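Local coordinates for protein N(2),N(2)-dimethylguanosine tRNA methyltransferase (Pyrococcus horikoshii, PDB 2DUL) that dimethylates the guanine at position 26 of a number of tRNAs, probably drawing both methyl groups from S-adenosyl-L-methionine, at residues P280-V291 / L309-D317. Sequence-based numbering, arbitrary orientation.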
ATOM      1  N   PRO A 280     -12.941   4.190   2.509  1.00 18.43           N
ATOM      2  CA  PRO A 280     -11.818   4.855   3.179  1.00 18.69           C
ATOM      3  C   PRO A 280     -10.469   4.344   2.678  1.00 18.41           C
ATOM      4  O   PRO A 280     -10.341   3.176   2.312  1.00 18.77           O
ATOM      5  CB  PRO A 280     -12.022   4.492   4.652  1.00 18.69           C
ATOM      6  CG  PRO A 280     -13.506   4.212   4.751  1.00 20.43           C
ATOM      7  CD  PRO A 280     -13.780   3.462   3.479  1.00 18.84           C
ATOM      8  N   LEU A 281      -9.465   5.217   2.649  1.00 17.89           N
ATOM      9  CA  LEU A 281      -8.131   4.793   2.245  1.00 19.88           C
ATOM     10  C   LEU A 281      -7.265   4.688   3.497  1.00 21.45           C
ATOM     11  O   LEU A 281      -6.068   4.430   3.421  1.00 21.05           O
ATOM     12  CB  LEU A 281      -7.507   5.771   1.240  1.00 18.28           C
ATOM     13  CG  LEU A 281      -8.025   5.624  -0.198  1.00 18.47           C
ATOM     14  CD1 LEU A 281      -7.248   6.557  -1.123  1.00 17.76           C
ATOM     15  CD2 LEU A 281      -7.873   4.173  -0.667  1.00 19.16           C
ATOM     16  N   LYS A 282      -7.884   4.901   4.655  1.00 22.06           N
ATOM     17  CA  LYS A 282      -7.165   4.793   5.916  1.00 22.53           C
ATOM     18  C   LYS A 282      -8.104   4.556   7.090  1.00 22.96           C
ATOM     19  O   LYS A 282      -9.287   4.893   7.039  1.00 22.24           O
ATOM     20  CB  LYS A 282      -6.345   6.060   6.195  1.00 23.84           C
ATOM     21  CG  LYS A 282      -7.176   7.277   6.615  1.00 25.27           C
ATOM     22  CD  LYS A 282      -6.285   8.384   7.183  1.00 25.19           C
ATOM     23  CE  LYS A 282      -7.092   9.623   7.574  1.00 24.93           C
ATOM     24  NZ  LYS A 282      -6.216  10.696   8.130  1.00 25.03           N
ATOM     25  N   ASP A 283      -7.562   3.949   8.138  1.00 23.32           N
ATOM     26  CA  ASP A 283      -8.303   3.719   9.364  1.00 24.22           C
ATOM     27  C   ASP A 283      -7.768   4.831  10.261  1.00 25.90           C
ATOM     28  O   ASP A 283      -6.642   4.745  10.750  1.00 26.70           O
ATOM     29  CB  ASP A 283      -7.963   2.352   9.959  1.00 22.90           C
ATOM     30  CG  ASP A 283      -8.668   2.101  11.276  1.00 25.86           C
ATOM     31  OD1 ASP A 283      -8.486   2.915  12.201  1.00 24.09           O
ATOM     32  OD2 ASP A 283      -9.401   1.095  11.391  1.00 27.83           O
ATOM     33  N   GLU A 284      -8.559   5.885  10.439  1.00 26.47           N
ATOM     34  CA  GLU A 284      -8.167   7.034  11.258  1.00 29.74           C
ATOM     35  C   GLU A 284      -7.413   6.702  12.538  1.00 28.84           C
ATOM     36  O   GLU A 284      -6.322   7.221  12.768  1.00 27.98           O
ATOM     37  CB  GLU A 284      -9.392   7.867  11.633  1.00 33.22           C
ATOM     38  CG  GLU A 284      -9.956   8.707  10.515  1.00 40.71           C
ATOM     39  CD  GLU A 284     -11.107   9.576  10.986  1.00 45.00           C
ATOM     40  OE1 GLU A 284     -10.907  10.351  11.946  1.00 47.31           O
ATOM     41  OE2 GLU A 284     -12.208   9.482  10.398  1.00 48.13           O
ATOM     42  N   LYS A 285      -8.010   5.860  13.375  1.00 29.83           N
ATOM     43  CA  LYS A 285      -7.406   5.462  14.648  1.00 32.38           C
ATOM     44  C   LYS A 285      -5.985   4.932  14.489  1.00 31.10           C
ATOM     45  O   LYS A 285      -5.043   5.453  15.082  1.00 30.79           O
ATOM     46  CB  LYS A 285      -8.246   4.374  15.325  1.00 36.09           C
ATOM     47  CG  LYS A 285      -9.677   4.765  15.657  1.00 42.58           C
ATOM     48  CD  LYS A 285     -10.466   3.578  16.225  1.00 45.37           C
ATOM     49  CE  LYS A 285     -10.708   2.475  15.182  1.00 47.60           C
ATOM     50  NZ  LYS A 285      -9.463   1.775  14.720  1.00 45.62           N
ATOM     51  N   ILE A 286      -5.845   3.880  13.687  1.00 28.80           N
ATOM     52  CA  ILE A 286      -4.557   3.240  13.460  1.00 26.61           C
ATOM     53  C   ILE A 286      -3.484   4.200  12.963  1.00 25.88           C
ATOM     54  O   ILE A 286      -2.377   4.236  13.502  1.00 24.28           O
ATOM     55  CB  ILE A 286      -4.712   2.064  12.466  1.00 28.28           C
ATOM     56  CG1 ILE A 286      -5.650   1.016  13.069  1.00 28.93           C
ATOM     57  CG2 ILE A 286      -3.352   1.452  12.154  1.00 26.65           C
ATOM     58  CD1 ILE A 286      -5.966  -0.144  12.147  1.00 32.29           C
ATOM     59  N   VAL A 287      -3.807   4.988  11.943  1.00 24.95           N
ATOM     60  CA  VAL A 287      -2.835   5.930  11.399  1.00 24.52           C
ATOM     61  C   VAL A 287      -2.434   6.980  12.438  1.00 27.37           C
ATOM     62  O   VAL A 287      -1.293   7.449  12.452  1.00 25.91           O
ATOM     63  CB  VAL A 287      -3.382   6.614  10.134  1.00 23.61           C
ATOM     64  CG1 VAL A 287      -2.463   7.750   9.712  1.00 22.12           C
ATOM     65  CG2 VAL A 287      -3.496   5.579   9.006  1.00 21.67           C
ATOM     66  N   SER A 288      -3.372   7.346  13.307  1.00 27.24           N
ATOM     67  CA  SER A 288      -3.078   8.321  14.350  1.00 29.36           C
ATOM     68  C   SER A 288      -2.059   7.655  15.275  1.00 29.01           C
ATOM     69  O   SER A 288      -1.052   8.260  15.647  1.00 29.02           O
ATOM     70  CB  SER A 288      -4.352   8.682  15.123  1.00 31.47           C
ATOM     71  OG  SER A 288      -4.104   9.709  16.066  1.00 35.02           O
ATOM     72  N   LYS A 289      -2.319   6.398  15.624  1.00 29.20           N
ATOM     73  CA  LYS A 289      -1.413   5.639  16.483  1.00 29.03           C
ATOM     74  C   LYS A 289      -0.049   5.458  15.823  1.00 28.47           C
ATOM     75  O   LYS A 289       0.979   5.455  16.500  1.00 29.52           O
ATOM     76  CB  LYS A 289      -1.989   4.258  16.800  1.00 29.62           C
ATOM     77  CG  LYS A 289      -3.136   4.244  17.794  1.00 32.71           C
ATOM     78  CD  LYS A 289      -3.396   2.824  18.281  1.00 34.78           C
ATOM     79  CE  LYS A 289      -4.462   2.773  19.365  1.00 36.90           C
ATOM     80  NZ  LYS A 289      -5.795   3.197  18.861  1.00 39.83           N
ATOM     81  N   MET A 290      -0.045   5.293  14.502  1.00 26.55           N
ATOM     82  CA  MET A 290       1.194   5.107  13.754  1.00 26.27           C
ATOM     83  C   MET A 290       2.128   6.307  13.872  1.00 27.25           C
ATOM     84  O   MET A 290       3.343   6.147  14.010  1.00 28.14           O
ATOM     85  CB  MET A 290       0.883   4.831  12.279  1.00 26.43           C
ATOM     86  CG  MET A 290       0.300   3.447  12.024  1.00 26.16           C
ATOM     87  SD  MET A 290       0.011   3.130  10.266  1.00 24.44           S
ATOM     88  CE  MET A 290       1.709   2.950   9.641  1.00 24.49           C
ATOM     89  N   VAL A 291       1.569   7.510  13.810  1.00 27.66           N
ATOM     90  CA  VAL A 291       2.384   8.716  13.925  1.00 28.46           C
ATOM     91  C   VAL A 291       3.108   8.702  15.268  1.00 29.15           C
ATOM     92  O   VAL A 291       4.302   8.994  15.346  1.00 29.16           O
ATOM     93  CB  VAL A 291       1.518   9.997  13.837  1.00 29.84           C
ATOM     94  CG1 VAL A 291       2.365  11.227  14.164  1.00 31.27           C
ATOM     95  CG2 VAL A 291       0.933  10.129  12.440  1.00 27.87           C
ATOM     96  N   LEU A 309       3.626  10.040   7.332  1.00 23.96           N
ATOM     97  CA  LEU A 309       2.553   9.637   8.234  1.00 25.08           C
ATOM     98  C   LEU A 309       1.751  10.827   8.778  1.00 24.97           C
ATOM     99  O   LEU A 309       0.541  10.725   8.977  1.00 23.44           O
ATOM    100  CB  LEU A 309       3.126   8.805   9.389  1.00 23.61           C
ATOM    101  CG  LEU A 309       3.687   7.421   9.013  1.00 26.42           C
ATOM    102  CD1 LEU A 309       4.340   6.762  10.227  1.00 24.60           C
ATOM    103  CD2 LEU A 309       2.567   6.541   8.481  1.00 26.36           C
ATOM    104  N   LYS A 310       2.415  11.955   9.014  1.00 25.80           N
ATOM    105  CA  LYS A 310       1.715  13.130   9.524  1.00 27.28           C
ATOM    106  C   LYS A 310       0.832  13.725   8.437  1.00 27.12           C
ATOM    107  O   LYS A 310      -0.267  14.207   8.714  1.00 25.40           O
ATOM    108  CB  LYS A 310       2.711  14.179  10.033  1.00 29.03           C
ATOM    109  CG  LYS A 310       3.410  13.782  11.326  1.00 32.04           C
ATOM    110  CD  LYS A 310       4.425  14.826  11.772  1.00 35.24           C
ATOM    111  CE  LYS A 310       5.080  14.417  13.086  1.00 37.43           C
ATOM    112  NZ  LYS A 310       6.125  15.388  13.520  1.00 40.39           N
ATOM    113  N   MET A 311       1.317  13.690   7.199  1.00 27.65           N
ATOM    114  CA  MET A 311       0.552  14.209   6.074  1.00 29.92           C
ATOM    115  C   MET A 311      -0.722  13.377   5.916  1.00 29.40           C
ATOM    116  O   MET A 311      -1.817  13.922   5.798  1.00 28.75           O
ATOM    117  CB  MET A 311       1.385  14.138   4.788  1.00 33.29           C
ATOM    118  CG  MET A 311       0.595  14.412   3.515  1.00 37.85           C
ATOM    119  SD  MET A 311      -0.190  16.039   3.487  1.00 43.56           S
ATOM    120  CE  MET A 311       1.068  16.987   2.619  1.00 42.01           C
ATOM    121  N   ILE A 312      -0.572  12.055   5.928  1.00 27.05           N
ATOM    122  CA  ILE A 312      -1.709  11.155   5.776  1.00 24.94           C
ATOM    123  C   ILE A 312      -2.642  11.222   6.983  1.00 25.21           C
ATOM    124  O   ILE A 312      -3.864  11.142   6.845  1.00 24.49           O
ATOM    125  CB  ILE A 312      -1.228   9.697   5.569  1.00 24.02           C
ATOM    126  CG1 ILE A 312      -0.449   9.601   4.255  1.00 23.95           C
ATOM    127  CG2 ILE A 312      -2.418   8.742   5.546  1.00 23.54           C
ATOM    128  CD1 ILE A 312       0.173   8.241   4.001  1.00 24.94           C
ATOM    129  N   ASP A 313      -2.064  11.379   8.168  1.00 25.06           N
ATOM    130  CA  ASP A 313      -2.853  11.457   9.388  1.00 26.54           C
ATOM    131  C   ASP A 313      -3.775  12.680   9.382  1.00 26.14           C
ATOM    132  O   ASP A 313      -4.922  12.601   9.816  1.00 28.45           O
ATOM    133  CB  ASP A 313      -1.920  11.498  10.605  1.00 28.29           C
ATOM    134  CG  ASP A 313      -2.669  11.617  11.920  1.00 30.70           C
ATOM    135  OD1 ASP A 313      -3.620  10.838  12.142  1.00 31.05           O
ATOM    136  OD2 ASP A 313      -2.299  12.488  12.737  1.00 34.11           O
ATOM    137  N   GLN A 314      -3.289  13.806   8.874  1.00 26.51           N
ATOM    138  CA  GLN A 314      -4.108  15.018   8.847  1.00 27.89           C
ATOM    139  C   GLN A 314      -4.908  15.155   7.554  1.00 26.71           C
ATOM    140  O   GLN A 314      -5.781  16.017   7.433  1.00 25.67           O
ATOM    141  CB  GLN A 314      -3.224  16.251   9.048  1.00 31.75           C
ATOM    142  CG  GLN A 314      -2.320  16.564   7.879  1.00 37.27           C
ATOM    143  CD  GLN A 314      -2.676  17.882   7.215  1.00 42.13           C
ATOM    144  OE1 GLN A 314      -3.826  18.111   6.836  1.00 42.87           O
ATOM    145  NE2 GLN A 314      -1.683  18.757   7.065  1.00 45.79           N
ATOM    146  N   GLU A 315      -4.615  14.292   6.590  1.00 24.10           N
ATOM    147  CA  GLU A 315      -5.305  14.332   5.307  1.00 24.65           C
ATOM    148  C   GLU A 315      -6.766  13.903   5.427  1.00 23.80           C
ATOM    149  O   GLU A 315      -7.084  12.897   6.064  1.00 23.12           O
ATOM    150  CB  GLU A 315      -4.580  13.421   4.310  1.00 25.64           C
ATOM    151  CG  GLU A 315      -5.041  13.558   2.875  1.00 27.28           C
ATOM    152  CD  GLU A 315      -4.141  12.804   1.913  1.00 28.79           C
ATOM    153  OE1 GLU A 315      -2.905  12.842   2.110  1.00 26.95           O
ATOM    154  OE2 GLU A 315      -4.662  12.190   0.957  1.00 26.74           O
ATOM    155  N   LEU A 316      -7.655  14.682   4.821  1.00 23.23           N
ATOM    156  CA  LEU A 316      -9.075  14.368   4.834  1.00 23.34           C
ATOM    157  C   LEU A 316      -9.250  13.085   4.020  1.00 24.85           C
ATOM    158  O   LEU A 316      -8.720  12.973   2.917  1.00 24.26           O
ATOM    159  CB  LEU A 316      -9.861  15.514   4.187  1.00 24.92           C
ATOM    160  CG  LEU A 316     -11.374  15.371   4.058  1.00 26.42           C
ATOM    161  CD1 LEU A 316     -11.991  15.273   5.457  1.00 28.13           C
ATOM    162  CD2 LEU A 316     -11.944  16.571   3.288  1.00 27.21           C
ATOM    163  N   ASP A 317      -9.975  12.112   4.564  1.00 23.86           N
ATOM    164  CA  ASP A 317     -10.193  10.862   3.843  1.00 23.82           C
ATOM    165  C   ASP A 317     -11.526  10.964   3.119  1.00 23.46           C
ATOM    166  O   ASP A 317     -12.592  10.736   3.699  1.00 22.46           O
ATOM    167  CB  ASP A 317     -10.198   9.672   4.806  1.00 23.66           C
ATOM    168  CG  ASP A 317     -10.060   8.331   4.086  1.00 25.43           C
ATOM    169  OD1 ASP A 317     -10.005   8.312   2.836  1.00 25.29           O
ATOM    170  OD2 ASP A 317     -10.007   7.292   4.773  1.00 24.47           O
TER
HETATM  171  O   HOH W   1      -5.437   9.616  10.920  1.00 25.70           O
HETATM  172  O   HOH W   2      -2.670  12.177  15.347  1.00 49.83           O
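K282 reaches the C-terminal end of helix 302-314 because its CG sits between the backbone N and carbonyl carbon (chi1 74°) and the chain beyond runs extended. D317, with CG anti to its own N (chi1 -165°), slides past that chain the opposite way, its OD2 3.4 Å from K282 CG. The lysine illustrates how a charged side chain can close a helix C terminus: NZ donates to I312 O at 2.7 Å, on a lone pair in the carbonyl plane, and to E315 O at 3.1 Å. A water that accepts from NZ lies near D313 OD1 and E284 O. D317 receives L281 N on the syn lone pairs of both carboxylate oxygens, straighter at OD1 (163°). Farther along, the axes of segments 284-291 and 309-314 run roughly antiparallel and come within 9.2 Å: V291 CG2 lies against D313 CB, and M290 CE meets L309 CD2 at 3.9 Å. I312 and M290 touch L219 of strand 213-223, setting the pair against the edge of the main sheet. Replacing K282 with a methionine would probably leave the carbonyls of I312 and E315 without their shared donor. A positive charge buried among main-chain oxygens would be expected to offset the negative end of the helix dipole.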